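Local coordinates for carbon monoxide dehydrogenase (Thermococcus sp. AM4, PDB 6T7J), which catalyses the oxidation of carbon monoxide to carbon dioxide with ferredoxin as electron acceptor, probably at a nickel-iron-sulfur cluster that is nickel-free in this crystal, at residues Tyr7-Lys12 with Lys26-Gly31; His37-Gln42 with Asn453-His458; Phe119-Leu124 with Ser274-Glu279. One frame throughout, in Å; residues are numbered along the deposited sequence.

Interaction 1: residues Tyr7-Lys12 with Lys26-Gly31; sequences YRVPAK and KAEEEG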
loop_
_atom_site.group_PDB
_atom_site.type_symbol
_atom_site.label_atom_id
_atom_site.label_comp_id
_atom_site.label_asym_id
_atom_site.label_seq_id
_atom_site.Cartn_x
_atom_site.Cartn_y
_atom_site.Cartn_z
ATOM N N TYR A 7 27.222 1.428 -22.630
ATOM C CA TYR A 7 26.605 0.842 -23.816
ATOM C C TYR A 7 25.833 1.920 -24.559
ATOM O O TYR A 7 25.014 2.626 -23.962
ATOM C CB TYR A 7 25.670 -0.322 -23.456
ATOM C CG TYR A 7 26.256 -1.307 -22.474
ATOM C CD1 TYR A 7 26.808 -2.507 -22.904
ATOM C CD2 TYR A 7 26.252 -1.042 -21.112
ATOM C CE1 TYR A 7 27.345 -3.408 -22.004
ATOM C CE2 TYR A 7 26.779 -1.938 -20.208
ATOM C CZ TYR A 7 27.331 -3.114 -20.657
ATOM O OH TYR A 7 27.861 -3.999 -19.748
ATOM N N ARG A 8 26.090 2.038 -25.856
ATOM C CA ARG A 8 25.421 3.027 -26.684
ATOM C C ARG A 8 24.112 2.468 -27.226
ATOM O O ARG A 8 23.971 1.264 -27.453
ATOM C CB ARG A 8 26.328 3.471 -27.831
ATOM C CG ARG A 8 27.636 4.073 -27.348
ATOM C CD ARG A 8 28.374 4.818 -28.449
ATOM N NE ARG A 8 29.187 5.899 -27.901
ATOM C CZ ARG A 8 29.581 6.962 -28.593
ATOM N NH1 ARG A 8 30.317 7.900 -28.009
ATOM N NH2 ARG A 8 29.243 7.085 -29.869
ATOM N N VAL A 9 23.152 3.361 -27.425
ATOM C CA VAL A 9 21.794 2.997 -27.821
ATOM C C VAL A 9 21.689 3.132 -29.336
ATOM O O VAL A 9 21.854 4.244 -29.858
ATOM C CB VAL A 9 20.752 3.880 -27.118
ATOM C CG1 VAL A 9 19.360 3.609 -27.669
ATOM C CG2 VAL A 9 20.799 3.650 -25.616
ATOM N N PRO A 10 21.427 2.047 -30.073
ATOM C CA PRO A 10 21.183 2.178 -31.517
ATOM C C PRO A 10 20.004 3.098 -31.788
ATOM O O PRO A 10 18.843 2.691 -31.674
ATOM C CB PRO A 10 20.899 0.737 -31.963
ATOM C CG PRO A 10 20.517 0.011 -30.710
ATOM C CD PRO A 10 21.304 0.654 -29.614
ATOM N N ALA A 11 20.300 4.347 -32.153
ATOM C CA ALA A 11 19.297 5.403 -32.138
ATOM C C ALA A 11 18.379 5.396 -33.353
ATOM O O ALA A 11 17.254 5.897 -33.259
ATOM C CB ALA A 11 19.978 6.768 -32.024
ATOM N N LYS A 12 18.815 4.852 -34.490
ATOM C CA LYS A 12 17.991 4.951 -35.690
ATOM C C LYS A 12 16.723 4.108 -35.602
ATOM O O LYS A 12 15.755 4.396 -36.315
ATOM C CB LYS A 12 18.797 4.558 -36.929
ATOM C CG LYS A 12 18.577 5.491 -38.113
ATOM C CD LYS A 12 18.667 6.950 -37.686
ATOM C CE LYS A 12 18.077 7.879 -38.737
ATOM N NZ LYS A 12 17.991 9.285 -38.247
ATOM N N LYS A 26 22.817 13.141 -29.101
ATOM C CA LYS A 26 23.373 14.318 -28.437
ATOM C C LYS A 26 23.724 14.012 -26.987
ATOM O O LYS A 26 24.783 14.423 -26.493
ATOM C CB LYS A 26 22.385 15.481 -28.520
ATOM C CG LYS A 26 22.892 16.767 -27.893
ATOM C CD LYS A 26 21.949 17.924 -28.172
ATOM C CE LYS A 26 22.577 19.251 -27.787
ATOM N NZ LYS A 26 22.913 19.305 -26.340
ATOM N N ALA A 27 22.846 13.289 -26.287
ATOM C CA ALA A 27 23.143 12.869 -24.923
ATOM C C ALA A 27 24.393 12.003 -24.875
ATOM O O ALA A 27 25.222 12.144 -23.967
ATOM C CB ALA A 27 21.951 12.114 -24.336
ATOM N N GLU A 28 24.543 11.099 -25.846
ATOM C CA GLU A 28 25.727 10.244 -25.880
ATOM C C GLU A 28 26.995 11.066 -26.071
ATOM O O GLU A 28 27.986 10.877 -25.354
ATOM C CB GLU A 28 25.591 9.203 -26.988
ATOM C CG GLU A 28 24.492 8.196 -26.744
ATOM C CD GLU A 28 24.819 6.838 -27.311
ATOM O OE1 GLU A 28 25.841 6.725 -28.018
ATOM O OE2 GLU A 28 24.052 5.886 -27.052
ATOM N N GLU A 29 26.987 11.987 -27.037
ATOM C CA GLU A 29 28.188 12.777 -27.288
ATOM C C GLU A 29 28.479 13.736 -26.139
ATOM O O GLU A 29 29.635 14.126 -25.939
ATOM C CB GLU A 29 28.065 13.531 -28.611
ATOM C CG GLU A 29 28.597 12.746 -29.810
ATOM C CD GLU A 29 30.063 13.028 -30.106
ATOM O OE1 GLU A 29 30.342 13.930 -30.926
ATOM O OE2 GLU A 29 30.935 12.348 -29.520
ATOM N N GLU A 30 27.460 14.115 -25.370
ATOM C CA GLU A 30 27.671 14.906 -24.165
ATOM C C GLU A 30 27.935 14.052 -22.932
ATOM O O GLU A 30 28.257 14.603 -21.874
ATOM C CB GLU A 30 26.464 15.813 -23.906
ATOM C CG GLU A 30 26.618 17.221 -24.453
ATOM C CD GLU A 30 25.285 17.863 -24.775
ATOM O OE1 GLU A 30 25.050 18.182 -25.959
ATOM O OE2 GLU A 30 24.474 18.048 -23.845
ATOM N N GLY A 31 27.807 12.731 -23.041
ATOM C CA GLY A 31 28.025 11.865 -21.900
ATOM C C GLY A 31 26.902 11.873 -20.890
ATOM O O GLY A 31 27.155 11.720 -19.691
#
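Glu28 OE2 is gripped from two directions. The backbone N of Val9 donates to it at 2.7 Å, and the N-H...O angle of 169° makes this a nearly straight bond. The donor approaches nearly along the C-O axis of the carboxylate. The second donor is His37, whose NE2 is hydrogen-bonded to the same oxygen from helix 35-42. The carboxylate is therefore held by the N-terminal loop and by the following helix at once, and its rotation is largely fixed.

The other oxygen meets Arg8. Glu28 OE1 lies over one face of the guanidinium, 3.4 Å from Arg8 NE. The planes of the two groups are 71° apart, and no N-H points at the oxygen. The attraction here is one of charge alone. OE1 also rests along the aliphatic part of the arginine, 3.2 Å from Arg8 CD. The first oxygen, Glu28 OE2, also stands 3.2 Å from Arg8 CA. Arg8 thus lies across the acid with both backbone and side chain. Its chain is extended from CG to NE. The glutamate chain bends at its second torsion (chi2 -148°), which turns the carboxylate to the loop.

The Val9 side chain hardly touches the acid. It packs instead on Ile24 of helix 20-30, the helix of Glu28, and on Trp36, His37 and Leu40 of helix 35-42. The contact lies at the surface, and Arg8 is exposed.

Three residues beyond Glu28 the helix stops. Gly31, with positive phi, bonds back from its N to Glu28 O at 3.0 Å. The end of helix 20-30 is a Schellman motif, and a glutamate of its last turn ties down an extended loop through a main-chain N-H.

Interaction 2: residues His37-Gln42 with Asn453-His458; sequences HRLLEQ and NPKVKH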
loop_
_atom_site.group_PDB
_atom_site.type_symbol
_atom_site.label_atom_id
_atom_site.label_comp_id
_atom_site.label_asym_id
_atom_site.label_seq_id
_atom_site.Cartn_x
_atom_site.Cartn_y
_atom_site.Cartn_z
ATOM N N HIS A 37 19.971 4.065 -21.915
ATOM C CA HIS A 37 21.303 3.640 -21.493
ATOM C C HIS A 37 21.249 2.878 -20.175
ATOM O O HIS A 37 21.919 1.851 -20.010
ATOM C CB HIS A 37 22.228 4.852 -21.368
ATOM C CG HIS A 37 22.325 5.673 -22.616
ATOM N ND1 HIS A 37 21.553 6.794 -22.833
ATOM C CD2 HIS A 37 23.106 5.537 -23.714
ATOM C CE1 HIS A 37 21.851 7.311 -24.012
ATOM N NE2 HIS A 37 22.790 6.565 -24.567
ATOM N N ARG A 38 20.448 3.361 -19.222
ATOM C CA ARG A 38 20.368 2.689 -17.932
ATOM C C ARG A 38 19.610 1.371 -18.033
ATOM O O ARG A 38 19.945 0.409 -17.328
ATOM C CB ARG A 38 19.733 3.624 -16.903
ATOM C CG ARG A 38 20.570 4.876 -16.644
ATOM C CD ARG A 38 20.016 5.710 -15.504
ATOM N NE ARG A 38 18.696 6.244 -15.821
ATOM C CZ ARG A 38 18.484 7.422 -16.400
ATOM N NH1 ARG A 38 19.508 8.198 -16.725
ATOM N NH2 ARG A 38 17.245 7.821 -16.655
ATOM N N LEU A 39 18.604 1.295 -18.911
ATOM C CA LEU A 39 17.986 0.008 -19.211
ATOM C C LEU A 39 19.018 -0.984 -19.728
ATOM O O LEU A 39 19.038 -2.148 -19.310
ATOM C CB LEU A 39 16.861 0.179 -20.231
ATOM C CG LEU A 39 16.322 -1.135 -20.805
ATOM C CD1 LEU A 39 15.601 -1.930 -19.724
ATOM C CD2 LEU A 39 15.406 -0.884 -21.997
ATOM N N LEU A 40 19.885 -0.539 -20.645
ATOM C CA LEU A 40 20.957 -1.404 -21.129
ATOM C C LEU A 40 21.887 -1.814 -19.992
ATOM O O LEU A 40 22.362 -2.955 -19.945
ATOM C CB LEU A 40 21.744 -0.699 -22.236
ATOM C CG LEU A 40 21.032 -0.521 -23.578
ATOM C CD1 LEU A 40 21.947 0.165 -24.584
ATOM C CD2 LEU A 40 20.549 -1.859 -24.109
ATOM N N GLU A 41 22.160 -0.891 -19.067
ATOM C CA GLU A 41 23.007 -1.219 -17.924
ATOM C C GLU A 41 22.349 -2.240 -17.003
ATOM O O GLU A 41 23.047 -2.973 -16.293
ATOM C CB GLU A 41 23.353 0.049 -17.142
ATOM C CG GLU A 41 24.285 0.997 -17.873
ATOM C CD GLU A 41 25.051 1.900 -16.929
ATOM O OE1 GLU A 41 25.147 1.563 -15.731
ATOM O OE2 GLU A 41 25.557 2.948 -17.383
ATOM N N GLN A 42 21.017 -2.300 -16.990
ATOM C CA GLN A 42 20.320 -3.250 -16.131
ATOM C C GLN A 42 20.300 -4.665 -16.697
ATOM O O GLN A 42 20.018 -5.609 -15.951
ATOM C CB GLN A 42 18.879 -2.789 -15.885
ATOM C CG GLN A 42 18.756 -1.589 -14.961
ATOM C CD GLN A 42 19.246 -1.880 -13.554
ATOM O OE1 GLN A 42 19.166 -3.012 -13.076
ATOM N NE2 GLN A 42 19.756 -0.853 -12.883
ATOM N N ASN A 453 7.641 2.577 -22.378
ATOM C CA ASN A 453 8.557 1.618 -21.778
ATOM C C ASN A 453 9.698 1.360 -22.752
ATOM O O ASN A 453 9.461 0.870 -23.863
ATOM C CB ASN A 453 7.823 0.319 -21.435
ATOM C CG ASN A 453 8.618 -0.582 -20.506
ATOM O OD1 ASN A 453 9.836 -0.714 -20.635
ATOM N ND2 ASN A 453 7.926 -1.220 -19.569
ATOM N N PRO A 454 10.945 1.672 -22.382
ATOM C CA PRO A 454 12.065 1.481 -23.318
ATOM C C PRO A 454 12.337 0.027 -23.675
ATOM O O PRO A 454 13.216 -0.231 -24.506
ATOM C CB PRO A 454 13.257 2.101 -22.570
ATOM C CG PRO A 454 12.875 2.041 -21.129
ATOM C CD PRO A 454 11.386 2.200 -21.080
ATOM N N LYS A 455 11.619 -0.928 -23.080
ATOM C CA LYS A 455 11.754 -2.320 -23.496
ATOM C C LYS A 455 11.139 -2.553 -24.868
ATOM O O LYS A 455 11.561 -3.465 -25.590
ATOM C CB LYS A 455 11.114 -3.244 -22.460
ATOM C CG LYS A 455 11.791 -3.202 -21.105
ATOM C CD LYS A 455 11.081 -4.085 -20.104
ATOM C CE LYS A 455 11.822 -4.108 -18.779
ATOM N NZ LYS A 455 11.568 -5.370 -18.028
ATOM N N VAL A 456 10.144 -1.753 -25.240
ATOM C CA VAL A 456 9.554 -1.798 -26.570
ATOM C C VAL A 456 9.914 -0.509 -27.298
ATOM O O VAL A 456 10.270 0.505 -26.687
ATOM C CB VAL A 456 8.025 -1.999 -26.522
ATOM C CG1 VAL A 456 7.683 -3.309 -25.832
ATOM C CG2 VAL A 456 7.355 -0.827 -25.815
ATOM N N LYS A 457 9.828 -0.557 -28.627
ATOM C CA LYS A 457 10.174 0.601 -29.443
ATOM C C LYS A 457 9.296 1.792 -29.076
ATOM O O LYS A 457 8.076 1.663 -28.936
ATOM C CB LYS A 457 10.034 0.269 -30.928
ATOM C CG LYS A 457 10.531 1.375 -31.843
ATOM C CD LYS A 457 10.648 0.915 -33.282
ATOM C CE LYS A 457 11.301 1.987 -34.141
ATOM N NZ LYS A 457 11.600 1.503 -35.519
ATOM N N HIS A 458 9.926 2.956 -28.927
ATOM C CA HIS A 458 9.265 4.117 -28.341
ATOM C C HIS A 458 8.143 4.623 -29.243
ATOM O O HIS A 458 8.383 5.027 -30.387
ATOM C CB HIS A 458 10.283 5.221 -28.077
ATOM C CG HIS A 458 9.680 6.477 -27.532
ATOM N ND1 HIS A 458 9.804 7.696 -28.162
ATOM C CD2 HIS A 458 8.939 6.700 -26.421
ATOM C CE1 HIS A 458 9.169 8.618 -27.460
ATOM N NE2 HIS A 458 8.636 8.039 -26.399
#
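The flat peptide group joining Pro454 to Lys455 carries the methyl CD2 of Leu39 on one face. The methyl stands almost straight above the carbonyl oxygen, with Leu39 CD2 3.4 Å from Pro454 O. Leu39 CD2 is also 3.6 Å from Pro454 C. The N-H of this peptide is used within the loop: Lys455 N donates to Asn453 OD1 at 3.0 Å, with an N-H...O angle of 164°. The donor is tilted 28° from the plane of the asparagine amide. The other end of that amide, ND2, bonds to Trp555 O.

The rest of the contact is aliphatic. Leu39 CD2 also touches Pro454 CB at 3.7 Å. Leu39 CD1 comes no nearer than 4.2 Å to Lys455 CG. Leu39 CG stands anti to the backbone N (chi1 169°), which carries both methyls out from helix 35-42 to the loop. The CB bond of Pro454 points to the helix; Lys455 meets Leu39 CD1 with its CG. The polar end of Lys455 is held by Gln45 OE1 and by Gly61 O of the second subunit.

The loop keeps its shape by its own bonds. Asn453 to Val456 form a type I beta turn, closed by Val456 N to Asn453 O, and Asn453 OD1 adds an Asx turn. Pro454 also packs on Met60 of the second subunit, so the turn lies at the dimer interface.

Between these two segments the helix offers carbon and the turn offers a peptide face. The two segments are not hydrogen-bonded to each other. The contact therefore rests on fit and burial, while the shape of the turn is held by hydrogen bonds inside it.

Interaction 3: residues Phe119-Leu124 with Ser274-Glu279; sequences FQYYKL and STKIAE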
loop_
_atom_site.group_PDB
_atom_site.type_symbol
_atom_site.label_atom_id
_atom_site.label_comp_id
_atom_site.label_asym_id
_atom_site.label_seq_id
_atom_site.Cartn_x
_atom_site.Cartn_y
_atom_site.Cartn_z
ATOM N N PHE A 119 -10.396 29.736 -1.737
ATOM C CA PHE A 119 -9.405 29.833 -2.811
ATOM C C PHE A 119 -10.003 30.657 -3.947
ATOM O O PHE A 119 -10.479 30.131 -4.952
ATOM C CB PHE A 119 -8.985 28.448 -3.291
ATOM C CG PHE A 119 -8.443 27.561 -2.208
ATOM C CD1 PHE A 119 -7.556 28.053 -1.268
ATOM C CD2 PHE A 119 -8.816 26.229 -2.141
ATOM C CE1 PHE A 119 -7.056 27.233 -0.274
ATOM C CE2 PHE A 119 -8.319 25.405 -1.151
ATOM C CZ PHE A 119 -7.438 25.908 -0.215
ATOM N N GLN A 120 -9.963 31.979 -3.783
ATOM C CA GLN A 120 -10.570 32.846 -4.786
ATOM C C GLN A 120 -9.778 32.904 -6.085
ATOM O O GLN A 120 -10.228 33.564 -7.029
ATOM C CB GLN A 120 -10.753 34.256 -4.225
ATOM C CG GLN A 120 -11.377 34.295 -2.841
ATOM C CD GLN A 120 -12.731 34.979 -2.829
ATOM O OE1 GLN A 120 -12.829 36.194 -3.005
ATOM N NE2 GLN A 120 -13.785 34.198 -2.625
ATOM N N TYR A 121 -8.625 32.246 -6.170
ATOM C CA TYR A 121 -7.935 32.108 -7.446
ATOM C C TYR A 121 -8.513 30.992 -8.306
ATOM O O TYR A 121 -8.018 30.766 -9.414
ATOM C CB TYR A 121 -6.440 31.863 -7.222
ATOM C CG TYR A 121 -5.682 33.095 -6.793
ATOM C CD1 TYR A 121 -5.672 34.238 -7.581
ATOM C CD2 TYR A 121 -4.978 33.118 -5.597
ATOM C CE1 TYR A 121 -4.980 35.370 -7.191
ATOM C CE2 TYR A 121 -4.282 34.244 -5.197
ATOM C CZ TYR A 121 -4.287 35.367 -5.998
ATOM O OH TYR A 121 -3.596 36.489 -5.605
ATOM N N TYR A 122 -9.544 30.299 -7.829
ATOM C CA TYR A 122 -10.173 29.215 -8.566
ATOM C C TYR A 122 -11.682 29.418 -8.582
ATOM O O TYR A 122 -12.274 29.838 -7.582
ATOM C CB TYR A 122 -9.820 27.854 -7.959
ATOM C CG TYR A 122 -8.347 27.526 -8.031
ATOM C CD1 TYR A 122 -7.823 26.850 -9.125
ATOM C CD2 TYR A 122 -7.481 27.897 -7.011
ATOM C CE1 TYR A 122 -6.477 26.550 -9.201
ATOM C CE2 TYR A 122 -6.132 27.601 -7.078
ATOM C CZ TYR A 122 -5.637 26.927 -8.176
ATOM O OH TYR A 122 -4.295 26.626 -8.253
ATOM N N LYS A 123 -12.292 29.115 -9.722
ATOM C CA LYS A 123 -13.699 29.370 -9.981
ATOM C C LYS A 123 -14.478 28.063 -10.034
ATOM O O LYS A 123 -13.914 26.967 -10.091
ATOM C CB LYS A 123 -13.878 30.125 -11.308
ATOM C CG LYS A 123 -13.526 31.602 -11.266
ATOM C CD LYS A 123 -12.166 31.875 -11.895
ATOM C CE LYS A 123 -11.381 32.898 -11.088
ATOM N NZ LYS A 123 -9.987 33.049 -11.593
ATOM N N LEU A 124 -15.799 28.197 -10.004
ATOM C CA LEU A 124 -16.711 27.151 -10.455
ATOM C C LEU A 124 -17.125 27.551 -11.866
ATOM O O LEU A 124 -18.029 28.370 -12.048
ATOM C CB LEU A 124 -17.909 27.015 -9.524
ATOM C CG LEU A 124 -17.639 26.525 -8.100
ATOM C CD1 LEU A 124 -18.917 26.560 -7.276
ATOM C CD2 LEU A 124 -17.046 25.125 -8.118
ATOM N N SER A 274 -0.513 23.421 -13.051
ATOM C CA SER A 274 -0.117 23.695 -14.429
ATOM C C SER A 274 -1.013 24.744 -15.078
ATOM O O SER A 274 -0.534 25.558 -15.874
ATOM C CB SER A 274 -0.124 22.404 -15.246
ATOM O OG SER A 274 -1.435 21.881 -15.370
ATOM N N THR A 275 -2.313 24.743 -14.766
ATOM C CA THR A 275 -3.183 25.777 -15.322
ATOM C C THR A 275 -2.747 27.161 -14.858
ATOM O O THR A 275 -2.666 28.102 -15.661
ATOM C CB THR A 275 -4.640 25.518 -14.936
ATOM O OG1 THR A 275 -4.754 25.432 -13.510
ATOM C CG2 THR A 275 -5.137 24.224 -15.563
ATOM N N LYS A 276 -2.442 27.300 -13.565
ATOM C CA LYS A 276 -1.964 28.575 -13.046
ATOM C C LYS A 276 -0.637 28.968 -13.682
ATOM O O LYS A 276 -0.449 30.127 -14.072
ATOM C CB LYS A 276 -1.830 28.506 -11.526
ATOM C CG LYS A 276 -3.152 28.601 -10.787
ATOM C CD LYS A 276 -3.948 29.809 -11.243
ATOM C CE LYS A 276 -5.149 30.036 -10.351
ATOM N NZ LYS A 276 -5.952 31.218 -10.775
ATOM N N ILE A 277 0.294 28.016 -13.800
ATOM C CA ILE A 277 1.596 28.319 -14.391
ATOM C C ILE A 277 1.427 28.804 -15.827
ATOM O O ILE A 277 2.015 29.813 -16.234
ATOM C CB ILE A 277 2.524 27.094 -14.319
ATOM C CG1 ILE A 277 2.874 26.763 -12.867
ATOM C CG2 ILE A 277 3.792 27.341 -15.122
ATOM C CD1 ILE A 277 3.681 27.832 -12.172
ATOM N N ALA A 278 0.610 28.095 -16.612
ATOM C CA ALA A 278 0.425 28.453 -18.015
ATOM C C ALA A 278 -0.239 29.817 -18.151
ATOM O O ALA A 278 0.204 30.659 -18.943
ATOM C CB ALA A 278 -0.396 27.378 -18.728
ATOM N N GLU A 279 -1.305 30.057 -17.379
ATOM C CA GLU A 279 -1.997 31.338 -17.469
ATOM C C GLU A 279 -1.092 32.489 -17.046
ATOM O O GLU A 279 -1.085 33.548 -17.685
ATOM C CB GLU A 279 -3.267 31.307 -16.619
ATOM C CG GLU A 279 -4.441 30.626 -17.303
ATOM C CD GLU A 279 -5.514 30.189 -16.327
ATOM O OE1 GLU A 279 -6.125 29.125 -16.553
ATOM O OE2 GLU A 279 -5.746 30.910 -15.333
#
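Lys276 reaches from helix 271-281 to the loop at Tyr121 and Tyr122, and these three residues make up nearly all of the contact. Its NZ donates to the carbonyl of Tyr121, with Lys276 NZ 2.5 Å from Tyr121 O. The distance is shorter than usual for such a bond, and its exact value is doubtful. The ammonium lies in the carbonyl plane, on a lone pair, at a C=O...N angle of 141°. A salt bridge to Asp382 gives NZ a second partner.

The lysine also runs over one face of the Tyr122 ring. Lys276 CE is 4.0 Å from the centroid of the Tyr122 ring, a CH-pi contact, though it is offset toward the rim. NZ stands more nearly above the middle, only 6° off the ring normal. At 4.9 Å from the Tyr122 centroid, Lys276 NZ makes a cation-pi contact. Further back along the chain, Lys276 CG touches Tyr122 OH at 3.4 Å. That hydroxyl is hydrogen-bonded to Ile272 O. A bend at chi2 (-52°), followed by an extended run to NZ, brings the lysine over the ring.

Tyr121 adds its CB, 3.6 Å from Lys276 NZ. Lys123 NZ is 4.5 Å from Lys276 NZ, a like charge whose effect Asp382 probably offsets. With an alanine at Lys276, the Tyr121 carbonyl and Asp382 would probably lose their shared cation, and a gap would open over the Tyr122 face.

The loop is pinned by a type I turn, Phe119 to Tyr122, with Tyr122 N bonded to Phe119 O. It follows the long helix 81-115, on which Tyr122 packs through Val110 and Val114. Helix 381-395 meets both tyrosines through Ala381, Asp382 and Glu383. Helix 271-281, which follows strand 261-268 of a parallel sheet, also packs on helix 304-314.

How the interactions relate
Interactions 1 and 2 are neighbours, with centres 13 Å apart. They share a bond: Glu28 OE2 of interaction 1 is 2.9 Å from His37 NE2 of interaction 2, a probable hydrogen bond. Helices 20-30 and 35-42, which follow each other in the chain, are thereby tied together. Interaction 2 carries this N-terminal part to the loop 453-458, about 9 Å from the broken Fe4S4 cluster at the Pro454 side chain and about 11 Å from the Fe2S2 cluster at that of Lys455. Interaction 3 lies apart, with its centre 37 Å from that of interaction 2 and 40 Å from that of interaction 1. Along the chain it is nested within the loop that interaction 2 closes.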